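PDB 7C7D: alpha-1,3-glucanase, which hydrolyses alpha-1,3-glucan, cutting the alpha-1,3 linkages between its glucose units as a thermostable glycoside hydrolase of family GH87. Local coordinates for residues Phe291-Ser304 / Val319-Leu331. Sequence-based numbering, arbitrary orientation.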
ATOM      1  N   PHE A 291      -1.745  -0.702 -19.117  1.00 14.82           N
ATOM      2  CA  PHE A 291      -1.648   0.736 -19.335  1.00 14.39           C
ATOM      3  C   PHE A 291      -1.498   1.449 -18.000  1.00 13.89           C
ATOM      4  O   PHE A 291      -1.574   0.839 -16.930  1.00 14.17           O
ATOM      5  CB  PHE A 291      -2.744   1.333 -20.257  1.00 13.95           C
ATOM      6  CG  PHE A 291      -4.166   1.233 -19.740  1.00 14.58           C
ATOM      7  CD1 PHE A 291      -4.877   0.042 -19.829  1.00 15.51           C
ATOM      8  CD2 PHE A 291      -4.824   2.363 -19.257  1.00 14.86           C
ATOM      9  CE1 PHE A 291      -6.200  -0.033 -19.404  1.00 15.17           C
ATOM     10  CE2 PHE A 291      -6.145   2.294 -18.836  1.00 15.07           C
ATOM     11  CZ  PHE A 291      -6.836   1.103 -18.916  1.00 15.12           C
ATOM     12  N   ALA A 292      -1.247   2.751 -18.072  1.00 13.48           N
ATOM     13  CA  ALA A 292      -1.139   3.583 -16.886  1.00 13.01           C
ATOM     14  C   ALA A 292      -2.350   4.497 -16.791  1.00 12.69           C
ATOM     15  O   ALA A 292      -2.870   4.964 -17.810  1.00 13.83           O
ATOM     16  CB  ALA A 292       0.137   4.426 -16.927  1.00 14.24           C
ATOM     17  N   VAL A 293      -2.813   4.728 -15.565  1.00 11.91           N
ATOM     18  CA  VAL A 293      -3.779   5.784 -15.265  1.00 12.07           C
ATOM     19  C   VAL A 293      -3.136   6.663 -14.210  1.00 12.11           C
ATOM     20  O   VAL A 293      -2.912   6.222 -13.073  1.00 12.58           O
ATOM     21  CB  VAL A 293      -5.141   5.253 -14.800  1.00 12.59           C
ATOM     22  CG1 VAL A 293      -6.065   6.414 -14.460  1.00 14.08           C
ATOM     23  CG2 VAL A 293      -5.756   4.373 -15.875  1.00 13.45           C
ATOM     24  N   ILE A 294      -2.801   7.889 -14.598  1.00 12.38           N
ATOM     25  CA  ILE A 294      -2.094   8.835 -13.750  1.00 12.81           C
ATOM     26  C   ILE A 294      -2.950  10.088 -13.660  1.00 12.26           C
ATOM     27  O   ILE A 294      -3.232  10.731 -14.682  1.00 14.11           O
ATOM     28  CB  ILE A 294      -0.690   9.142 -14.292  1.00 14.14           C
ATOM     29  CG1 ILE A 294       0.094   7.839 -14.505  1.00 14.85           C
ATOM     30  CG2 ILE A 294       0.043  10.077 -13.353  1.00 15.73           C
ATOM     31  CD1 ILE A 294       1.503   8.047 -15.026  1.00 15.78           C
ATOM     32  N   GLY A 295      -3.381  10.424 -12.447  1.00 12.08           N
ATOM     33  CA  GLY A 295      -4.253  11.556 -12.231  1.00 13.46           C
ATOM     34  C   GLY A 295      -3.480  12.813 -11.894  1.00 12.92           C
ATOM     35  O   GLY A 295      -2.260  12.902 -12.057  1.00 13.59           O
ATOM     36  N   GLU A 296      -4.227  13.814 -11.428  1.00 13.39           N
ATOM     37  CA  GLU A 296      -3.673  15.081 -10.969  1.00 14.37           C
ATOM     38  C   GLU A 296      -4.186  15.402  -9.573  1.00 14.67           C
ATOM     39  O   GLU A 296      -4.306  16.568  -9.196  1.00 16.41           O
ATOM     40  CB  GLU A 296      -3.976  16.214 -11.951  1.00 16.80           C
ATOM     41  CG  GLU A 296      -3.364  15.999 -13.326  1.00 17.92           C
ATOM     42  CD  GLU A 296      -1.840  16.054 -13.326  1.00 19.03           C
ATOM     43  OE1 GLU A 296      -1.265  16.752 -12.464  1.00 20.52           O
ATOM     44  OE2 GLU A 296      -1.213  15.399 -14.188  1.00 20.27           O
ATOM     45  N   VAL A 297      -4.477  14.369  -8.791  1.00 13.13           N
ATOM     46  CA  VAL A 297      -5.061  14.555  -7.469  1.00 12.94           C
ATOM     47  C   VAL A 297      -3.969  14.992  -6.503  1.00 14.05           C
ATOM     48  O   VAL A 297      -2.918  14.343  -6.391  1.00 15.36           O
ATOM     49  CB  VAL A 297      -5.748  13.262  -6.999  1.00 12.77           C
ATOM     50  CG1 VAL A 297      -6.267  13.424  -5.583  1.00 14.03           C
ATOM     51  CG2 VAL A 297      -6.881  12.895  -7.954  1.00 13.17           C
ATOM     52  N   THR A 298      -4.202  16.109  -5.819  1.00 14.68           N
ATOM     53  CA  THR A 298      -3.232  16.668  -4.889  1.00 17.06           C
ATOM     54  C   THR A 298      -3.787  16.790  -3.480  1.00 17.69           C
ATOM     55  O   THR A 298      -3.094  17.294  -2.589  1.00 19.81           O
ATOM     56  CB  THR A 298      -2.751  18.041  -5.375  1.00 20.27           C
ATOM     57  OG1 THR A 298      -3.822  18.977  -5.244  1.00 22.45           O
ATOM     58  CG2 THR A 298      -2.329  17.982  -6.839  1.00 21.49           C
ATOM     59  N   GLU A 299      -5.013  16.337  -3.249  1.00 16.33           N
ATOM     60  CA  GLU A 299      -5.647  16.476  -1.953  1.00 17.17           C
ATOM     61  C   GLU A 299      -6.546  15.271  -1.745  1.00 15.57           C
ATOM     62  O   GLU A 299      -6.748  14.462  -2.650  1.00 15.05           O
ATOM     63  CB  GLU A 299      -6.464  17.762  -1.882  1.00 22.67           C
ATOM     64  CG  GLU A 299      -7.527  17.827  -2.944  1.00 29.33           C
ATOM     65  CD  GLU A 299      -7.955  19.237  -3.251  1.00 34.49           C
ATOM     66  OE1 GLU A 299      -7.891  20.098  -2.346  1.00 36.28           O
ATOM     67  OE2 GLU A 299      -8.346  19.482  -4.405  1.00 37.61           O
ATOM     68  N   ARG A 300      -7.099  15.167  -0.544  1.00 15.75           N
ATOM     69  CA  ARG A 300      -8.038  14.106  -0.212  1.00 15.88           C
ATOM     70  C   ARG A 300      -9.401  14.738   0.040  1.00 16.04           C
ATOM     71  O   ARG A 300      -9.610  15.387   1.071  1.00 17.80           O
ATOM     72  CB  ARG A 300      -7.557  13.316   0.999  1.00 16.32           C
ATOM     73  CG  ARG A 300      -8.464  12.165   1.329  1.00 17.29           C
ATOM     74  CD  ARG A 300      -7.955  11.437   2.523  1.00 18.49           C
ATOM     75  NE  ARG A 300      -8.879  10.394   2.927  1.00 19.34           N
ATOM     76  CZ  ARG A 300      -8.553   9.410   3.753  1.00 20.13           C
ATOM     77  NH1 ARG A 300      -7.327   9.350   4.254  1.00 19.69           N
ATOM     78  NH2 ARG A 300      -9.451   8.494   4.070  1.00 22.67           N
ATOM     79  N   VAL A 301     -10.311  14.564  -0.911  1.00 16.38           N
ATOM     80  CA  VAL A 301     -11.693  15.018  -0.803  1.00 18.28           C
ATOM     81  C   VAL A 301     -12.544  13.761  -0.682  1.00 17.70           C
ATOM     82  O   VAL A 301     -12.810  13.075  -1.676  1.00 17.27           O
ATOM     83  CB  VAL A 301     -12.114  15.869  -2.007  1.00 21.64           C
ATOM     84  CG1 VAL A 301     -13.526  16.419  -1.810  1.00 22.15           C
ATOM     85  CG2 VAL A 301     -11.124  17.008  -2.234  1.00 23.70           C
ATOM     86  N   ASP A 302     -12.972  13.442   0.542  1.00 19.75           N
ATOM     87  CA  ASP A 302     -13.584  12.140   0.776  1.00 23.11           C
ATOM     88  C   ASP A 302     -14.865  11.958  -0.028  1.00 22.11           C
ATOM     89  O   ASP A 302     -15.170  10.839  -0.456  1.00 23.55           O
ATOM     90  CB  ASP A 302     -13.811  11.911   2.271  1.00 27.02           C
ATOM     91  CG  ASP A 302     -12.563  11.402   2.972  1.00 30.92           C
ATOM     92  OD1 ASP A 302     -11.643  10.921   2.271  1.00 31.27           O
ATOM     93  OD2 ASP A 302     -12.501  11.472   4.219  1.00 33.84           O
ATOM     94  N   SER A 303     -15.596  13.044  -0.283  1.00 20.97           N
ATOM     95  CA  SER A 303     -16.862  12.975  -1.003  1.00 22.74           C
ATOM     96  C   SER A 303     -16.703  12.952  -2.521  1.00 21.96           C
ATOM     97  O   SER A 303     -17.713  12.842  -3.226  1.00 23.99           O
ATOM     98  CB  SER A 303     -17.757  14.152  -0.605  1.00 25.67           C
ATOM     99  OG  SER A 303     -17.127  15.392  -0.896  1.00 27.38           O
ATOM    100  N   SER A 304     -15.481  13.057  -3.043  1.00 19.06           N
ATOM    101  CA  SER A 304     -15.269  13.109  -4.482  1.00 17.91           C
ATOM    102  C   SER A 304     -14.654  11.810  -4.980  1.00 15.80           C
ATOM    103  O   SER A 304     -13.647  11.354  -4.421  1.00 16.31           O
ATOM    104  CB  SER A 304     -14.353  14.281  -4.842  1.00 18.63           C
ATOM    105  OG  SER A 304     -14.427  14.549  -6.230  1.00 19.88           O
ATOM    106  N   VAL A 319      -7.764  -6.828 -13.414  1.00 12.61           N
ATOM    107  CA  VAL A 319      -6.959  -5.619 -13.551  1.00 12.18           C
ATOM    108  C   VAL A 319      -5.510  -6.052 -13.394  1.00 11.77           C
ATOM    109  O   VAL A 319      -5.134  -6.563 -12.334  1.00 12.82           O
ATOM    110  CB  VAL A 319      -7.308  -4.572 -12.480  1.00 12.95           C
ATOM    111  CG1 VAL A 319      -6.410  -3.351 -12.609  1.00 13.54           C
ATOM    112  CG2 VAL A 319      -8.780  -4.190 -12.546  1.00 14.03           C
ATOM    113  N   SER A 320      -4.698  -5.880 -14.439  1.00 12.55           N
ATOM    114  CA  SER A 320      -3.338  -6.402 -14.391  1.00 13.59           C
ATOM    115  C   SER A 320      -2.378  -5.564 -15.226  1.00 13.49           C
ATOM    116  O   SER A 320      -2.757  -4.969 -16.237  1.00 13.92           O
ATOM    117  CB  SER A 320      -3.292  -7.865 -14.850  1.00 14.92           C
ATOM    118  OG  SER A 320      -3.740  -7.999 -16.188  1.00 15.95           O
ATOM    119  N   GLY A 321      -1.114  -5.558 -14.805  1.00 12.97           N
ATOM    120  CA  GLY A 321      -0.076  -4.855 -15.536  1.00 13.56           C
ATOM    121  C   GLY A 321      -0.234  -3.352 -15.557  1.00 13.47           C
ATOM    122  O   GLY A 321       0.322  -2.695 -16.440  1.00 14.56           O
ATOM    123  N   MET A 322      -0.966  -2.784 -14.602  1.00 12.82           N
ATOM    124  CA  MET A 322      -1.277  -1.363 -14.598  1.00 12.44           C
ATOM    125  C   MET A 322      -0.290  -0.578 -13.750  1.00 12.31           C
ATOM    126  O   MET A 322       0.324  -1.098 -12.816  1.00 13.44           O
ATOM    127  CB  MET A 322      -2.678  -1.119 -14.034  1.00 13.24           C
ATOM    128  CG  MET A 322      -3.787  -1.892 -14.725  1.00 14.30           C
ATOM    129  SD  MET A 322      -4.157  -1.347 -16.405  1.00 14.78           S
ATOM    130  CE  MET A 322      -4.662   0.348 -16.114  1.00 14.72           C
ATOM    131  N   TRP A 323      -0.174   0.710 -14.076  1.00 11.82           N
ATOM    132  CA  TRP A 323       0.525   1.692 -13.255  1.00 11.88           C
ATOM    133  C   TRP A 323      -0.507   2.745 -12.876  1.00 11.45           C
ATOM    134  O   TRP A 323      -1.014   3.452 -13.753  1.00 12.48           O
ATOM    135  CB  TRP A 323       1.642   2.329 -14.074  1.00 12.97           C
ATOM    136  CG  TRP A 323       2.451   3.350 -13.361  1.00 13.36           C
ATOM    137  CD1 TRP A 323       2.092   4.639 -13.059  1.00 14.22           C
ATOM    138  CD2 TRP A 323       3.788   3.184 -12.890  1.00 14.92           C
ATOM    139  NE1 TRP A 323       3.127   5.272 -12.407  1.00 14.84           N
ATOM    140  CE2 TRP A 323       4.178   4.400 -12.295  1.00 15.70           C
ATOM    141  CE3 TRP A 323       4.694   2.115 -12.903  1.00 17.47           C
ATOM    142  CZ2 TRP A 323       5.443   4.583 -11.735  1.00 18.08           C
ATOM    143  CZ3 TRP A 323       5.944   2.297 -12.342  1.00 20.40           C
ATOM    144  CH2 TRP A 323       6.304   3.520 -11.760  1.00 19.94           C
ATOM    145  N   ILE A 324      -0.826   2.838 -11.586  1.00 10.85           N
ATOM    146  CA  ILE A 324      -1.889   3.707 -11.086  1.00 10.94           C
ATOM    147  C   ILE A 324      -1.245   4.699 -10.133  1.00 10.92           C
ATOM    148  O   ILE A 324      -0.559   4.289  -9.188  1.00 11.55           O
ATOM    149  CB  ILE A 324      -2.964   2.890 -10.350  1.00 11.60           C
ATOM    150  CG1 ILE A 324      -3.512   1.771 -11.240  1.00 12.91           C
ATOM    151  CG2 ILE A 324      -4.072   3.794  -9.818  1.00 12.82           C
ATOM    152  CD1 ILE A 324      -4.111   2.230 -12.538  1.00 16.32           C
ATOM    153  N   GLN A 325      -1.441   5.996 -10.382  1.00 11.48           N
ATOM    154  CA  GLN A 325      -0.697   6.991  -9.627  1.00 11.11           C
ATOM    155  C   GLN A 325      -1.458   8.311  -9.578  1.00 10.79           C
ATOM    156  O   GLN A 325      -2.160   8.671 -10.522  1.00 11.58           O
ATOM    157  CB  GLN A 325       0.680   7.199 -10.271  1.00 11.38           C
ATOM    158  CG  GLN A 325       1.603   8.112  -9.510  1.00 11.92           C
ATOM    159  CD  GLN A 325       2.951   8.288 -10.190  1.00 13.02           C
ATOM    160  OE1 GLN A 325       3.088   8.079 -11.404  1.00 15.13           O
ATOM    161  NE2 GLN A 325       3.954   8.672  -9.411  1.00 13.52           N
ATOM    162  N   HIS A 326      -1.272   9.053  -8.480  1.00 11.03           N
ATOM    163  CA  HIS A 326      -1.783  10.431  -8.372  1.00 11.74           C
ATOM    164  C   HIS A 326      -3.304  10.484  -8.478  1.00 11.59           C
ATOM    165  O   HIS A 326      -3.873  11.352  -9.147  1.00 12.67           O
ATOM    166  CB  HIS A 326      -1.118  11.395  -9.357  1.00 12.21           C
ATOM    167  CG  HIS A 326       0.343  11.588  -9.116  1.00 12.43           C
ATOM    168  ND1 HIS A 326       1.215  11.989 -10.106  1.00 13.96           N
ATOM    169  CD2 HIS A 326       1.092  11.428  -7.997  1.00 12.78           C
ATOM    170  CE1 HIS A 326       2.438  12.063  -9.609  1.00 13.94           C
ATOM    171  NE2 HIS A 326       2.390  11.729  -8.332  1.00 12.98           N
ATOM    172  N   VAL A 327      -3.962   9.544  -7.805  1.00 11.51           N
ATOM    173  CA  VAL A 327      -5.408   9.556  -7.619  1.00 11.33           C
ATOM    174  C   VAL A 327      -5.688   9.583  -6.121  1.00 11.13           C
ATOM    175  O   VAL A 327      -4.754   9.592  -5.307  1.00 12.63           O
ATOM    176  CB  VAL A 327      -6.092   8.371  -8.330  1.00 12.02           C
ATOM    177  CG1 VAL A 327      -5.935   8.505  -9.833  1.00 12.30           C
ATOM    178  CG2 VAL A 327      -5.508   7.026  -7.872  1.00 13.17           C
ATOM    179  N   LYS A 328      -6.965   9.612  -5.740  1.00 11.31           N
ATOM    180  CA  LYS A 328      -7.309   9.548  -4.321  1.00 10.92           C
ATOM    181  C   LYS A 328      -7.253   8.101  -3.841  1.00 11.09           C
ATOM    182  O   LYS A 328      -6.406   7.739  -3.020  1.00 11.63           O
ATOM    183  CB  LYS A 328      -8.681  10.181  -4.066  1.00 12.33           C
ATOM    184  CG  LYS A 328      -9.035  10.235  -2.585  1.00 13.48           C
ATOM    185  CD  LYS A 328     -10.445  10.713  -2.326  1.00 15.50           C
ATOM    186  CE  LYS A 328     -11.470   9.692  -2.761  1.00 16.15           C
ATOM    187  NZ  LYS A 328     -12.812   9.995  -2.175  1.00 16.93           N
ATOM    188  N   VAL A 329      -8.152   7.263  -4.355  1.00 11.06           N
ATOM    189  CA  VAL A 329      -8.115   5.821  -4.147  1.00 11.31           C
ATOM    190  C   VAL A 329      -7.803   5.164  -5.483  1.00 11.52           C
ATOM    191  O   VAL A 329      -8.353   5.555  -6.517  1.00 12.07           O
ATOM    192  CB  VAL A 329      -9.443   5.293  -3.569  1.00 11.62           C
ATOM    193  CG1 VAL A 329      -9.406   3.770  -3.416  1.00 12.20           C
ATOM    194  CG2 VAL A 329      -9.724   5.949  -2.240  1.00 13.52           C
ATOM    195  N   GLY A 330      -6.916   4.171  -5.473  1.00 11.48           N
ATOM    196  CA  GLY A 330      -6.694   3.423  -6.696  1.00 11.48           C
ATOM    197  C   GLY A 330      -7.945   2.698  -7.156  1.00 10.66           C
ATOM    198  O   GLY A 330      -8.474   2.971  -8.238  1.00 12.04           O
ATOM    199  N   LEU A 331      -8.443   1.774  -6.339  1.00 10.94           N
ATOM    200  CA  LEU A 331      -9.665   1.035  -6.645  1.00 11.14           C
ATOM    201  C   LEU A 331     -10.557   1.064  -5.416  1.00 10.92           C
ATOM    202  O   LEU A 331     -10.236   0.448  -4.393  1.00 11.53           O
ATOM    203  CB  LEU A 331      -9.376  -0.406  -7.071  1.00 12.11           C
ATOM    204  CG  LEU A 331      -8.554  -0.609  -8.350  1.00 12.87           C
ATOM    205  CD1 LEU A 331      -7.050  -0.616  -8.073  1.00 13.17           C
ATOM    206  CD2 LEU A 331      -8.964  -1.896  -9.057  1.00 14.85           C
TER
HETATM  207  O   HOH W   1       0.545  13.247 -12.548  1.00 18.22           O
HETATM  208  O   HOH W   2      -2.527  11.752  -5.557  1.00 16.08           O
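Val-293 sits in register beside Ile-324, and both its backbone polar groups are paid for: its N donates to Trp-323 O (2.9 Å), while its O accepts from Gln-325 N. Trp-323 N to Phe-291 O and Gly-295 N to Gln-325 O extend this parallel ladder. Past the strands, Val-297 N donates to His-326 O, and a water joins Gly-295 O to His-326 ND1; His-326 NE2 is taken by Asp-163. The indole NE1 of Trp-323 points straight at Gln-325 OE1 (3.0 Å) in the ring plane, while Gln-325 NE2 goes to Asp-349 and Asn-164. On the face shared by Val-293 and Ile-324, Met-322, bent at chi2 and chi3 (-70° and -61°), sets CE 3.4 Å above the Phe-291 ring centroid, a CH-pi contact, while its SD, also over that face, makes the Met-aromatic contact and weakly accepts Phe-291 N. Farther along, Lys-328 turns at chi3 (70°) to bring NZ to Ser-304 O (2.8 Å) and Val-301 O (3.1 Å); the latter also accepts Ser-304 N, from the opposite face, closing a type I turn. A methionine in place of Lys-328 would probably leave Ser-304 O without this donor and the turn less firmly tied. Such stacking of successive parallel strands, joined by loops, is the hallmark of the right-handed parallel beta-helix of pectate lyase-like enzymes.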